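Local coordinates for protein type II restriction enzyme NgoMIV (Neisseria gonorrhoeae, PDB 1FIU) that recognises the double-stranded DNA sequence 5'-GCCGGC-3' and cleaves it after the first G, working as a magnesium-dependent homotetrameric endonuclease, at residues N93-G98 and D140-R145; R107-A112 and M177-A182; N146-A151 and A168-G173; E201-V206 and T235-C240. All blocks are in the same frame, centred on the assembly; numbering follows the deposited sequence.

How the interactions relate
Interaction 1 holds the metal site: Asp140 binds both magnesium ions at the cleaved DNA end. It pairs an edge strand with strand 141-145, whose other neighbour is strand 179-187 of interaction 2. The centres of these two contacts are about 11 Å apart, and Tyr108 CE2 packs on Thr144 CG2 at 3.4 Å. Interaction 3 is nested in the loop closed by interaction 2. Its nearest atom is about 24 Å from the DNA. Interaction 4 connects to interaction 2 through Tyr111 OH and Leu205 O, 2.7 Å apart. Its Gly202 is about 11 Å from a magnesium ion, and its nearest atom about 5 Å from the DNA. Interactions 2, 3 and 4 all touch the second subunit.

Interaction 1. Residues N93-G98 and D140-R145; sequences NVKQVG and DIIVTR. With MG (magnesium ion), chain N; MG (magnesium ion), chain Q; nucleotides of chain D.
Asp140 O is held from the 93-98 side by Val97 N at 2.8 Å, a nearly straight bond with the donor tilted 32° from the carbonyl plane. A water that accepts from Gly98 N also lies 2.8 Å from Asp140 O. The two strands run antiparallel. Lys95 and Ile142 form one hydrogen-bonded pair, with Lys95 N to Ile142 O and Ile142 N to Lys95 O both at 2.9 Å. Asn93 and Thr144 form the next. Lys95 and Ile142 lie side by side on one face, CE of the lysine 3.8 Å from CD1 of the isoleucine. The lysine NZ forms a salt bridge with Glu104. Val97 CG2 meets Ile142 CG2 at 3.9 Å, the side chains crossing at about a right angle. Val94 and Ile141 touch on the opposite face.

The CB of Asp140 points away from segment 93-98, and its carboxylate binds the metals. OD1 binds one magnesium ion and OD2 the other. OP2 of the terminal phosphate of the DNA bridges the same two ions, and Cys186 O is a further metal ligand. Asp140 fits the aspartate of the PD-(D/E)XK nuclease motif. One carboxylate and one phosphate oxygen spanning two ions is consistent with a two-metal site caught after cleavage.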
loop_
_atom_site.group_PDB
_atom_site.type_symbol
_atom_site.label_atom_id
_atom_site.label_comp_id
_atom_site.label_asym_id
_atom_site.label_seq_id
_atom_site.Cartn_x
_atom_site.Cartn_y
_atom_site.Cartn_z
ATOM N N ASN I 93 -11.250 -17.851 21.267
ATOM C CA ASN I 93 -11.927 -16.884 22.113
ATOM C C ASN I 93 -12.511 -15.834 21.192
ATOM O O ASN I 93 -11.883 -15.439 20.203
ATOM C CB ASN I 93 -10.950 -16.229 23.075
ATOM C CG ASN I 93 -10.242 -17.244 23.951
ATOM O OD1 ASN I 93 -10.887 -18.009 24.683
ATOM N ND2 ASN I 93 -8.915 -17.267 23.878
ATOM N N VAL I 94 -13.718 -15.389 21.500
ATOM C CA VAL I 94 -14.354 -14.355 20.681
ATOM C C VAL I 94 -14.750 -13.247 21.628
ATOM O O VAL I 94 -15.397 -13.506 22.643
ATOM C CB VAL I 94 -15.638 -14.876 19.997
ATOM C CG1 VAL I 94 -16.271 -13.751 19.141
ATOM C CG2 VAL I 94 -15.325 -16.069 19.141
ATOM N N LYS I 95 -14.368 -12.015 21.341
ATOM C CA LYS I 95 -14.766 -10.962 22.246
ATOM C C LYS I 95 -14.894 -9.574 21.676
ATOM O O LYS I 95 -14.197 -9.174 20.732
ATOM C CB LYS I 95 -13.850 -10.903 23.466
ATOM C CG LYS I 95 -12.502 -10.273 23.204
ATOM C CD LYS I 95 -11.737 -10.042 24.498
ATOM C CE LYS I 95 -10.403 -9.377 24.220
ATOM N NZ LYS I 95 -9.540 -9.268 25.436
ATOM N N GLN I 96 -15.840 -8.849 22.268
ATOM C CA GLN I 96 -16.090 -7.480 21.904
ATOM C C GLN I 96 -14.968 -6.750 22.624
ATOM O O GLN I 96 -14.775 -6.916 23.839
ATOM C CB GLN I 96 -17.472 -7.066 22.406
ATOM C CG GLN I 96 -17.736 -5.618 22.220
ATOM C CD GLN I 96 -19.100 -5.198 22.710
ATOM O OE1 GLN I 96 -19.726 -5.872 23.537
ATOM N NE2 GLN I 96 -19.566 -4.066 22.211
ATOM N N VAL I 97 -14.202 -5.964 21.886
ATOM C CA VAL I 97 -13.068 -5.291 22.488
ATOM C C VAL I 97 -13.351 -4.073 23.353
ATOM O O VAL I 97 -13.025 -4.074 24.541
ATOM C CB VAL I 97 -12.041 -4.897 21.422
ATOM C CG1 VAL I 97 -10.816 -4.278 22.091
ATOM C CG2 VAL I 97 -11.636 -6.128 20.622
ATOM N N GLY I 98 -13.927 -3.034 22.758
ATOM C CA GLY I 98 -14.207 -1.813 23.496
ATOM C C GLY I 98 -13.057 -0.825 23.355
ATOM O O GLY I 98 -11.937 -1.124 23.767
ATOM N N ASP I 140 -13.423 -3.878 16.558
ATOM C CA ASP I 140 -14.643 -3.908 17.368
ATOM C C ASP I 140 -14.761 -5.252 18.088
ATOM O O ASP I 140 -15.083 -5.307 19.279
ATOM C CB ASP I 140 -15.878 -3.716 16.472
ATOM C CG ASP I 140 -15.933 -2.352 15.857
ATOM O OD1 ASP I 140 -15.209 -1.466 16.356
ATOM O OD2 ASP I 140 -16.718 -2.157 14.890
ATOM N N ILE I 141 -14.518 -6.322 17.337
ATOM C CA ILE I 141 -14.587 -7.696 17.833
ATOM C C ILE I 141 -13.359 -8.438 17.341
ATOM O O ILE I 141 -12.936 -8.264 16.214
ATOM C CB ILE I 141 -15.815 -8.462 17.245
ATOM C CG1 ILE I 141 -17.121 -7.818 17.725
ATOM C CG2 ILE I 141 -15.790 -9.947 17.659
ATOM C CD1 ILE I 141 -18.338 -8.334 16.969
ATOM N N ILE I 142 -12.787 -9.276 18.193
ATOM C CA ILE I 142 -11.655 -10.059 17.743
ATOM C C ILE I 142 -11.892 -11.522 18.063
ATOM O O ILE I 142 -12.637 -11.858 19.001
ATOM C CB ILE I 142 -10.288 -9.643 18.402
ATOM C CG1 ILE I 142 -10.358 -9.777 19.928
ATOM C CG2 ILE I 142 -9.880 -8.259 17.937
ATOM C CD1 ILE I 142 -9.034 -9.420 20.649
ATOM N N VAL I 143 -11.315 -12.386 17.228
ATOM C CA VAL I 143 -11.321 -13.829 17.474
ATOM C C VAL I 143 -9.839 -14.148 17.631
ATOM O O VAL I 143 -9.026 -13.693 16.841
ATOM C CB VAL I 143 -11.873 -14.657 16.298
ATOM C CG1 VAL I 143 -11.898 -16.156 16.670
ATOM C CG2 VAL I 143 -13.289 -14.188 15.965
ATOM N N THR I 144 -9.489 -14.895 18.682
ATOM C CA THR I 144 -8.092 -15.248 18.928
ATOM C C THR I 144 -7.943 -16.747 19.141
ATOM O O THR I 144 -8.917 -17.434 19.480
ATOM C CB THR I 144 -7.549 -14.501 20.168
ATOM O OG1 THR I 144 -8.313 -14.872 21.320
ATOM C CG2 THR I 144 -7.687 -12.983 19.974
ATOM N N ARG I 145 -6.724 -17.248 18.926
ATOM C CA ARG I 145 -6.415 -18.675 19.101
ATOM C C ARG I 145 -5.323 -18.804 20.156
ATOM O O ARG I 145 -4.263 -18.211 20.024
ATOM C CB ARG I 145 -5.888 -19.300 17.798
ATOM C CG ARG I 145 -5.853 -20.834 17.857
ATOM C CD ARG I 145 -5.279 -21.455 16.613
ATOM N NE ARG I 145 -5.251 -22.913 16.726
ATOM C CZ ARG I 145 -4.956 -23.736 15.727
ATOM N NH1 ARG I 145 -4.661 -23.244 14.526
ATOM N NH2 ARG I 145 -4.961 -25.057 15.920
HETATM MG MG MG N . -14.323 0.392 15.733
HETATM MG MG MG Q . -17.601 -0.284 14.207
ATOM O OP3 DC D 1 -15.058 3.204 15.801
ATOM P P DC D 1 -16.307 2.651 15.157
ATOM O OP1 DC D 1 -16.546 3.164 13.748
ATOM O OP2 DC D 1 -16.436 1.152 15.284
ATOM O "O5'" DC D 1 -17.558 3.244 16.019
ATOM C "C5'" DC D 1 -18.106 2.499 17.107
ATOM C "C4'" DC D 1 -19.450 3.062 17.497
ATOM O "O4'" DC D 1 -19.229 4.329 18.173
ATOM C "C3'" DC D 1 -20.356 3.393 16.317
ATOM O "O3'" DC D 1 -21.251 2.345 16.038
ATOM C "C2'" DC D 1 -21.104 4.649 16.750
ATOM C "C1'" DC D 1 -20.267 5.263 17.851
ATOM N N1 DC D 1 -19.616 6.500 17.352
ATOM C C2 DC D 1 -20.246 7.718 17.563
ATOM O O2 DC D 1 -21.351 7.719 18.110
ATOM N N3 DC D 1 -19.636 8.870 17.160
ATOM C C4 DC D 1 -18.453 8.817 16.543
ATOM N N4 DC D 1 -17.887 9.972 16.169
ATOM C C5 DC D 1 -17.794 7.576 16.286
ATOM C C6 DC D 1 -18.409 6.452 16.700
HETATM O O HOH W 1 -15.468 -2.900 20.687
HETATM O O HOH W 2 -12.277 -0.665 15.435
HETATM O O HOH W 3 -12.851 2.007 15.030
HETATM O O HOH W 4 -14.097 0.953 17.842
HETATM O O HOH W 5 -18.493 1.428 13.242
HETATM O O HOH W 6 -19.046 -0.529 15.888
#

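Interaction 2. Residues R107-A112 and M177-A182; sequences RYQQYA and MPLLHA
The amide of Gln110 faces the backbone of Leu180 and satisfies both of its polar groups. Leu180 N donates to Gln110 OE1 at 3.0 Å, in the carbonyl plane and on a lone pair. Gln110 NE2 donates to Leu180 O at 2.9 Å, again on a lone pair and only 3° out of the amide plane. A bend at chi2, 102°, places CD for this pair of hydrogen bonds. NE2 also has a weak bond to Arg212 O. The two bonds meet the strand with the edge of the amide and fix the rotation of this buried group. One residue earlier, Gln109 N gives a straight bond, 168°, to Pro178 O at 2.9 Å. This same oxygen lies at the edge of the Tyr108 ring, in its plane, 3.7 Å from CD2.

Apolar contacts flank these bonds. Tyr108 CB meets Leu180 CB at 3.9 Å, and Tyr111 CE1 meets Leu180 CD2 at the same distance. The two phenol hydroxyls bond beyond the contact, Tyr108 OH to Glu104 and Tyr111 OH to Leu205 O.

The loop before helix 113-121 therefore lies against the start of strand 179-187. Tyr108 also reaches strand 141-145, and Tyr111 reaches helix 197-208.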
loop_
_atom_site.group_PDB
_atom_site.type_symbol
_atom_site.label_atom_id
_atom_site.label_comp_id
_atom_site.label_asym_id
_atom_site.label_seq_id
_atom_site.Cartn_x
_atom_site.Cartn_y
_atom_site.Cartn_z
ATOM N N ARG I 107 -1.412 -7.543 22.382
ATOM C CA ARG I 107 -1.386 -8.710 23.252
ATOM C C ARG I 107 -1.314 -9.969 22.389
ATOM O O ARG I 107 -1.169 -11.074 22.913
ATOM C CB ARG I 107 -2.643 -8.770 24.127
ATOM C CG ARG I 107 -2.866 -7.486 24.912
ATOM C CD ARG I 107 -3.706 -7.691 26.162
ATOM N NE ARG I 107 -5.001 -8.298 25.899
ATOM C CZ ARG I 107 -5.933 -8.464 26.833
ATOM N NH1 ARG I 107 -5.699 -8.065 28.075
ATOM N NH2 ARG I 107 -7.098 -9.017 26.530
ATOM N N TYR I 108 -1.387 -9.796 21.067
ATOM C CA TYR I 108 -1.362 -10.932 20.150
ATOM C C TYR I 108 -0.084 -10.971 19.345
ATOM O O TYR I 108 0.521 -9.951 19.019
ATOM C CB TYR I 108 -2.604 -10.899 19.253
ATOM C CG TYR I 108 -3.817 -10.834 20.138
ATOM C CD1 TYR I 108 -4.490 -9.640 20.328
ATOM C CD2 TYR I 108 -4.164 -11.925 20.934
ATOM C CE1 TYR I 108 -5.489 -9.520 21.322
ATOM C CE2 TYR I 108 -5.143 -11.822 21.920
ATOM C CZ TYR I 108 -5.797 -10.613 22.112
ATOM O OH TYR I 108 -6.723 -10.490 23.128
ATOM N N GLN I 109 0.320 -12.184 19.044
ATOM C CA GLN I 109 1.577 -12.422 18.395
ATOM C C GLN I 109 1.977 -11.579 17.200
ATOM O O GLN I 109 3.071 -11.018 17.179
ATOM C CB GLN I 109 1.642 -13.889 18.041
ATOM C CG GLN I 109 3.019 -14.413 18.052
ATOM C CD GLN I 109 3.030 -15.915 17.960
ATOM O OE1 GLN I 109 2.449 -16.622 18.807
ATOM N NE2 GLN I 109 3.678 -16.422 16.928
ATOM N N GLN I 110 1.095 -11.475 16.206
ATOM C CA GLN I 110 1.461 -10.738 15.013
ATOM C C GLN I 110 1.653 -9.252 15.196
ATOM O O GLN I 110 2.209 -8.605 14.318
ATOM C CB GLN I 110 0.430 -10.953 13.894
ATOM C CG GLN I 110 0.078 -12.404 13.661
ATOM C CD GLN I 110 -1.242 -12.751 14.289
ATOM O OE1 GLN I 110 -1.402 -12.696 15.519
ATOM N NE2 GLN I 110 -2.227 -13.078 13.442
ATOM N N TYR I 111 1.208 -8.698 16.328
ATOM C CA TYR I 111 1.332 -7.256 16.560
ATOM C C TYR I 111 1.971 -6.888 17.907
ATOM O O TYR I 111 1.936 -5.717 18.318
ATOM C CB TYR I 111 -0.058 -6.610 16.478
ATOM C CG TYR I 111 -0.747 -6.862 15.138
ATOM C CD1 TYR I 111 -1.644 -7.917 14.981
ATOM C CD2 TYR I 111 -0.395 -6.119 14.010
ATOM C CE1 TYR I 111 -2.181 -8.235 13.717
ATOM C CE2 TYR I 111 -0.918 -6.435 12.730
ATOM C CZ TYR I 111 -1.798 -7.485 12.606
ATOM O OH TYR I 111 -2.274 -7.837 11.369
ATOM N N ALA I 112 2.585 -7.866 18.556
ATOM C CA ALA I 112 3.190 -7.621 19.879
ATOM C C ALA I 112 4.270 -6.546 19.861
ATOM O O ALA I 112 4.489 -5.877 20.872
ATOM C CB ALA I 112 3.754 -8.922 20.427
ATOM N N MET I 177 2.655 -15.298 22.779
ATOM C CA MET I 177 1.280 -14.857 23.032
ATOM C C MET I 177 0.251 -15.505 22.109
ATOM O O MET I 177 0.615 -16.149 21.127
ATOM C CB MET I 177 1.221 -13.344 22.850
ATOM C CG MET I 177 2.180 -12.583 23.758
ATOM S SD MET I 177 2.857 -11.122 22.932
ATOM C CE MET I 177 4.020 -11.928 21.804
ATOM N N PRO I 178 -1.054 -15.326 22.408
ATOM C CA PRO I 178 -2.084 -15.921 21.550
ATOM C C PRO I 178 -2.027 -15.277 20.169
ATOM O O PRO I 178 -1.451 -14.214 20.005
ATOM C CB PRO I 178 -3.387 -15.572 22.255
ATOM C CG PRO I 178 -2.981 -15.340 23.668
ATOM C CD PRO I 178 -1.667 -14.643 23.561
ATOM N N LEU I 179 -2.649 -15.929 19.202
ATOM C CA LEU I 179 -2.685 -15.442 17.819
ATOM C C LEU I 179 -4.004 -14.734 17.513
ATOM O O LEU I 179 -5.066 -15.160 17.959
ATOM C CB LEU I 179 -2.526 -16.626 16.860
ATOM C CG LEU I 179 -1.120 -17.263 16.848
ATOM C CD1 LEU I 179 -1.204 -18.744 16.472
ATOM C CD2 LEU I 179 -0.237 -16.487 15.850
ATOM N N LEU I 180 -3.923 -13.635 16.763
ATOM C CA LEU I 180 -5.132 -12.906 16.365
ATOM C C LEU I 180 -5.659 -13.624 15.113
ATOM O O LEU I 180 -4.979 -13.675 14.086
ATOM C CB LEU I 180 -4.808 -11.432 16.072
ATOM C CG LEU I 180 -6.019 -10.591 15.622
ATOM C CD1 LEU I 180 -7.119 -10.679 16.683
ATOM C CD2 LEU I 180 -5.597 -9.137 15.376
ATOM N N HIS I 181 -6.865 -14.188 15.210
ATOM C CA HIS I 181 -7.449 -14.938 14.104
ATOM C C HIS I 181 -8.273 -14.031 13.196
ATOM O O HIS I 181 -8.235 -14.173 11.968
ATOM C CB HIS I 181 -8.358 -16.050 14.647
ATOM C CG HIS I 181 -8.894 -16.953 13.584
ATOM N ND1 HIS I 181 -10.240 -17.061 13.290
ATOM C CD2 HIS I 181 -8.249 -17.780 12.735
ATOM C CE1 HIS I 181 -10.391 -17.927 12.302
ATOM N NE2 HIS I 181 -9.202 -18.380 11.953
ATOM N N ALA I 182 -9.012 -13.114 13.800
ATOM C CA ALA I 182 -9.873 -12.229 13.015
ATOM C C ALA I 182 -10.176 -10.893 13.650
ATOM O O ALA I 182 -10.282 -10.774 14.882
ATOM C CB ALA I 182 -11.220 -12.930 12.726
#

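Interaction 3. Residues N146-A151 and A168-G173; sequences NLIADA and ASLRAG
Arg171 and Asp150 are brought together by two turns of their side chains. In Arg171 CG sits anti to the carbonyl carbon, and a bend at chi3, 78°, swings NE round to the aspartate. In Asp150 CG also lies anti to the carbonyl carbon, chi1 -77°, which places CG on the arginine side. The result is a side-on salt bridge. Arg171 NE donates to Asp150 OD1 at 3.0 Å, and Arg171 NH2 donates to Asp150 OD2 at 2.8 Å. The carboxylate lies at the guanidinium edge but is not flat against it, for the two planes are 53° apart. NE meets OD1 on its syn side but well out of the carboxylate plane, and NH2 comes to OD2 from above that plane.

A water joins this pair to the backbone. It donates to Asp150 OD1 and to Ile148 O, both at 2.6 Å. The backbones also form a single bridge. Ile148 N donates to Leu170 O at 2.9 Å, and Ala172 N makes a weak return bond to Ile148 O at 3.3 Å. Leu147 closes the other end: its CD2 touches Ser169 O at 3.3 Å and its CB touches Ala172 CB at 3.8 Å.

Leu170 and Arg171 complete a type I turn starting at Ala168. Ser169 N of this turn bonds Asp283 of the second subunit. Arg171 also donates to Ala165 O and Asp161 O. The arginine thus ties the start of helix 150-153 to two parts of the chain segment that follows it, and its charge is probably balanced largely by Asp150.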
loop_
_atom_site.group_PDB
_atom_site.type_symbol
_atom_site.label_atom_id
_atom_site.label_comp_id
_atom_site.label_asym_id
_atom_site.label_seq_id
_atom_site.Cartn_x
_atom_site.Cartn_y
_atom_site.Cartn_z
ATOM N N ASN I 146 -5.597 -19.582 21.201
ATOM C CA ASN I 146 -4.608 -19.826 22.234
ATOM C C ASN I 146 -3.584 -20.819 21.710
ATOM O O ASN I 146 -3.867 -21.610 20.813
ATOM C CB ASN I 146 -5.295 -20.382 23.482
ATOM C CG ASN I 146 -6.020 -19.307 24.266
ATOM O OD1 ASN I 146 -6.947 -19.599 25.033
ATOM N ND2 ASN I 146 -5.589 -18.057 24.102
ATOM N N LEU I 147 -2.385 -20.778 22.277
ATOM C CA LEU I 147 -1.312 -21.651 21.826
ATOM C C LEU I 147 -1.512 -23.086 22.273
ATOM O O LEU I 147 -2.347 -23.362 23.132
ATOM C CB LEU I 147 0.011 -21.084 22.301
ATOM C CG LEU I 147 0.172 -19.605 21.920
ATOM C CD1 LEU I 147 1.553 -19.144 22.324
ATOM C CD2 LEU I 147 -0.017 -19.392 20.398
ATOM N N ILE I 148 -0.749 -24.000 21.685
ATOM C CA ILE I 148 -0.924 -25.405 21.979
ATOM C C ILE I 148 0.288 -26.117 22.554
ATOM O O ILE I 148 1.446 -25.736 22.318
ATOM C CB ILE I 148 -1.395 -26.138 20.730
ATOM C CG1 ILE I 148 -0.260 -26.234 19.713
ATOM C CG2 ILE I 148 -2.577 -25.378 20.128
ATOM C CD1 ILE I 148 -0.623 -26.937 18.412
ATOM N N ALA I 149 0.005 -27.161 23.326
ATOM C CA ALA I 149 1.065 -27.923 23.952
ATOM C C ALA I 149 1.767 -28.837 22.955
ATOM O O ALA I 149 1.201 -29.252 21.920
ATOM C CB ALA I 149 0.485 -28.755 25.096
ATOM N N ASP I 150 3.007 -29.186 23.271
ATOM C CA ASP I 150 3.745 -30.102 22.419
ATOM C C ASP I 150 3.008 -31.446 22.319
ATOM O O ASP I 150 3.033 -32.103 21.282
ATOM C CB ASP I 150 5.154 -30.308 22.984
ATOM C CG ASP I 150 6.070 -29.140 22.699
ATOM O OD1 ASP I 150 5.598 -28.135 22.124
ATOM O OD2 ASP I 150 7.262 -29.242 23.052
ATOM N N ALA I 151 2.332 -31.856 23.402
ATOM C CA ALA I 151 1.599 -33.104 23.394
ATOM C C ALA I 151 0.407 -33.095 22.429
ATOM O O ALA I 151 -0.010 -34.160 21.967
ATOM C CB ALA I 151 1.125 -33.450 24.843
ATOM N N ALA I 168 8.042 -21.817 16.039
ATOM C CA ALA I 168 6.681 -21.994 15.503
ATOM C C ALA I 168 5.690 -21.187 16.335
ATOM O O ALA I 168 5.630 -21.306 17.562
ATOM C CB ALA I 168 6.287 -23.464 15.515
ATOM N N SER I 169 4.892 -20.377 15.661
ATOM C CA SER I 169 3.931 -19.534 16.345
ATOM C C SER I 169 2.957 -20.238 17.287
ATOM O O SER I 169 2.587 -19.680 18.321
ATOM C CB SER I 169 3.116 -18.745 15.315
ATOM O OG SER I 169 3.984 -17.883 14.587
ATOM N N LEU I 170 2.539 -21.447 16.929
ATOM C CA LEU I 170 1.563 -22.151 17.759
ATOM C C LEU I 170 2.108 -22.716 19.033
ATOM O O LEU I 170 1.320 -23.106 19.899
ATOM C CB LEU I 170 0.937 -23.303 16.996
ATOM C CG LEU I 170 -0.073 -22.866 15.948
ATOM C CD1 LEU I 170 -0.408 -24.041 15.021
ATOM C CD2 LEU I 170 -1.351 -22.395 16.680
ATOM N N ARG I 171 3.430 -22.765 19.176
ATOM C CA ARG I 171 3.948 -23.387 20.390
ATOM C C ARG I 171 3.941 -22.498 21.602
ATOM O O ARG I 171 4.424 -21.379 21.582
ATOM C CB ARG I 171 5.335 -23.980 20.116
ATOM C CG ARG I 171 5.203 -25.130 19.137
ATOM C CD ARG I 171 6.527 -25.776 18.798
ATOM N NE ARG I 171 6.974 -26.663 19.877
ATOM C CZ ARG I 171 8.124 -27.319 19.837
ATOM N NH1 ARG I 171 8.915 -27.163 18.780
ATOM N NH2 ARG I 171 8.467 -28.137 20.826
ATOM N N ALA I 172 3.324 -23.028 22.653
ATOM C CA ALA I 172 3.185 -22.327 23.917
ATOM C C ALA I 172 4.527 -22.231 24.649
ATOM O O ALA I 172 5.358 -23.140 24.563
ATOM C CB ALA I 172 2.158 -23.059 24.784
ATOM N N GLY I 173 4.745 -21.116 25.341
ATOM C CA GLY I 173 5.974 -20.952 26.104
ATOM C C GLY I 173 7.176 -20.161 25.598
ATOM O O GLY I 173 7.996 -19.739 26.421
HETATM O O HOH W 7 4.048 -26.072 22.510
#

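Interaction 4. Residues E201-V206 and T235-C240; sequences EGLNLV and TGEIDC
Leu203 and Glu237 make the close part of this contact. Leu203 CG lies 3.6 Å from Glu237 CG, and Leu203 CD1 lies 3.7 Å from the same carbon. The side chains cross at a slant, so the leucine branch rests on the aliphatic part of the glutamate. In Glu237 CG is anti to the carbonyl carbon, chi1 -56°, which puts this methylene against the helix. A bend at chi2, 95°, then turns CD aside. The carboxylate pairs with Arg199 of the same chain and Arg207 of the third subunit. With no side chain at Gly202 the helix backbone comes close to the loop. A beta carbon there would lie 2.7 Å from Glu237 O, a clash.

The Val206 side is looser, with CG2 4.2 Å from Gly236 O. No hydrogen bond links the segments, so the contact rests on van der Waals touch. Gly236 O and Glu237 O instead take weak bonds from Arg209 of the second subunit.

Leu203 meets Leu203 of the third subunit, and Val206 meets Val206 of the second. Helix 197-208 lies in the beta-alpha-beta crossover between parallel strands 179-187 and 215-220. Here it packs on the loop before strand 240-243, at the subunit interfaces of the homotetramer.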
loop_
_atom_site.group_PDB
_atom_site.type_symbol
_atom_site.label_atom_id
_atom_site.label_comp_id
_atom_site.label_asym_id
_atom_site.label_seq_id
_atom_site.Cartn_x
_atom_site.Cartn_y
_atom_site.Cartn_z
ATOM N N GLU I 201 -8.190 0.872 9.131
ATOM C CA GLU I 201 -7.845 -0.112 10.156
ATOM C C GLU I 201 -7.345 -1.385 9.472
ATOM O O GLU I 201 -6.365 -1.990 9.922
ATOM C CB GLU I 201 -9.054 -0.346 11.084
ATOM C CG GLU I 201 -9.156 0.810 12.103
ATOM C CD GLU I 201 -10.387 0.766 13.023
ATOM O OE1 GLU I 201 -10.687 -0.318 13.579
ATOM O OE2 GLU I 201 -11.032 1.832 13.202
ATOM N N GLY I 202 -7.982 -1.783 8.373
ATOM C CA GLY I 202 -7.526 -2.964 7.648
ATOM C C GLY I 202 -6.111 -2.773 7.122
ATOM O O GLY I 202 -5.294 -3.695 7.202
ATOM N N LEU I 203 -5.789 -1.583 6.607
ATOM C CA LEU I 203 -4.441 -1.354 6.090
ATOM C C LEU I 203 -3.402 -1.382 7.186
ATOM O O LEU I 203 -2.266 -1.817 6.949
ATOM C CB LEU I 203 -4.354 -0.041 5.306
ATOM C CG LEU I 203 -4.941 -0.245 3.901
ATOM C CD1 LEU I 203 -5.237 1.092 3.261
ATOM C CD2 LEU I 203 -3.956 -1.061 3.053
ATOM N N ASN I 204 -3.764 -0.919 8.385
ATOM C CA ASN I 204 -2.813 -0.970 9.488
ATOM C C ASN I 204 -2.524 -2.428 9.865
ATOM O O ASN I 204 -1.385 -2.790 10.178
ATOM C CB ASN I 204 -3.353 -0.216 10.697
ATOM C CG ASN I 204 -3.145 1.296 10.570
ATOM O OD1 ASN I 204 -2.166 1.741 9.965
ATOM N ND2 ASN I 204 -4.047 2.083 11.150
ATOM N N LEU I 205 -3.544 -3.282 9.834
ATOM C CA LEU I 205 -3.341 -4.693 10.158
ATOM C C LEU I 205 -2.448 -5.337 9.082
ATOM O O LEU I 205 -1.599 -6.198 9.370
ATOM C CB LEU I 205 -4.700 -5.416 10.210
ATOM C CG LEU I 205 -5.570 -5.053 11.420
ATOM C CD1 LEU I 205 -6.922 -5.761 11.286
ATOM C CD2 LEU I 205 -4.836 -5.469 12.698
ATOM N N VAL I 206 -2.648 -4.924 7.828
ATOM C CA VAL I 206 -1.825 -5.457 6.748
ATOM C C VAL I 206 -0.363 -5.027 6.872
ATOM O O VAL I 206 0.564 -5.865 6.853
ATOM C CB VAL I 206 -2.322 -4.961 5.352
ATOM C CG1 VAL I 206 -1.282 -5.293 4.267
ATOM C CG2 VAL I 206 -3.666 -5.584 5.025
ATOM N N THR I 235 -10.839 -4.035 -3.432
ATOM C CA THR I 235 -10.112 -5.074 -2.700
ATOM C C THR I 235 -8.820 -4.522 -2.136
ATOM O O THR I 235 -8.349 -3.458 -2.548
ATOM C CB THR I 235 -9.742 -6.269 -3.627
ATOM O OG1 THR I 235 -8.974 -5.795 -4.737
ATOM C CG2 THR I 235 -10.995 -6.960 -4.144
ATOM N N GLY I 236 -8.249 -5.258 -1.178
ATOM C CA GLY I 236 -6.975 -4.871 -0.591
ATOM C C GLY I 236 -6.965 -4.577 0.902
ATOM O O GLY I 236 -5.939 -4.751 1.581
ATOM N N GLU I 237 -8.093 -4.109 1.408
ATOM C CA GLU I 237 -8.208 -3.777 2.840
ATOM C C GLU I 237 -9.145 -4.710 3.595
ATOM O O GLU I 237 -8.796 -5.227 4.660
ATOM C CB GLU I 237 -8.751 -2.357 3.013
ATOM C CG GLU I 237 -7.976 -1.240 2.331
ATOM C CD GLU I 237 -8.504 -0.850 0.951
ATOM O OE1 GLU I 237 -9.695 -1.082 0.604
ATOM O OE2 GLU I 237 -7.701 -0.276 0.202
ATOM N N ILE I 238 -10.327 -4.914 3.020
ATOM C CA ILE I 238 -11.405 -5.710 3.579
ATOM C C ILE I 238 -11.576 -7.029 2.836
ATOM O O ILE I 238 -11.750 -7.051 1.596
ATOM C CB ILE I 238 -12.733 -4.887 3.496
ATOM C CG1 ILE I 238 -12.545 -3.531 4.185
ATOM C CG2 ILE I 238 -13.902 -5.662 4.084
ATOM C CD1 ILE I 238 -12.076 -3.588 5.587
ATOM N N ASP I 239 -11.546 -8.138 3.574
ATOM C CA ASP I 239 -11.702 -9.451 2.938
ATOM C C ASP I 239 -13.079 -9.621 2.295
ATOM O O ASP I 239 -13.188 -10.098 1.160
ATOM C CB ASP I 239 -11.541 -10.594 3.951
ATOM C CG ASP I 239 -10.147 -10.659 4.578
ATOM O OD1 ASP I 239 -9.257 -9.890 4.192
ATOM O OD2 ASP I 239 -9.976 -11.500 5.472
ATOM N N CYS I 240 -14.117 -9.282 3.056
ATOM C CA CYS I 240 -15.503 -9.423 2.613
ATOM C C CYS I 240 -16.415 -8.708 3.614
ATOM O O CYS I 240 -16.037 -8.508 4.769
ATOM C CB CYS I 240 -15.874 -10.907 2.559
ATOM S SG CYS I 240 -17.450 -11.236 1.637
#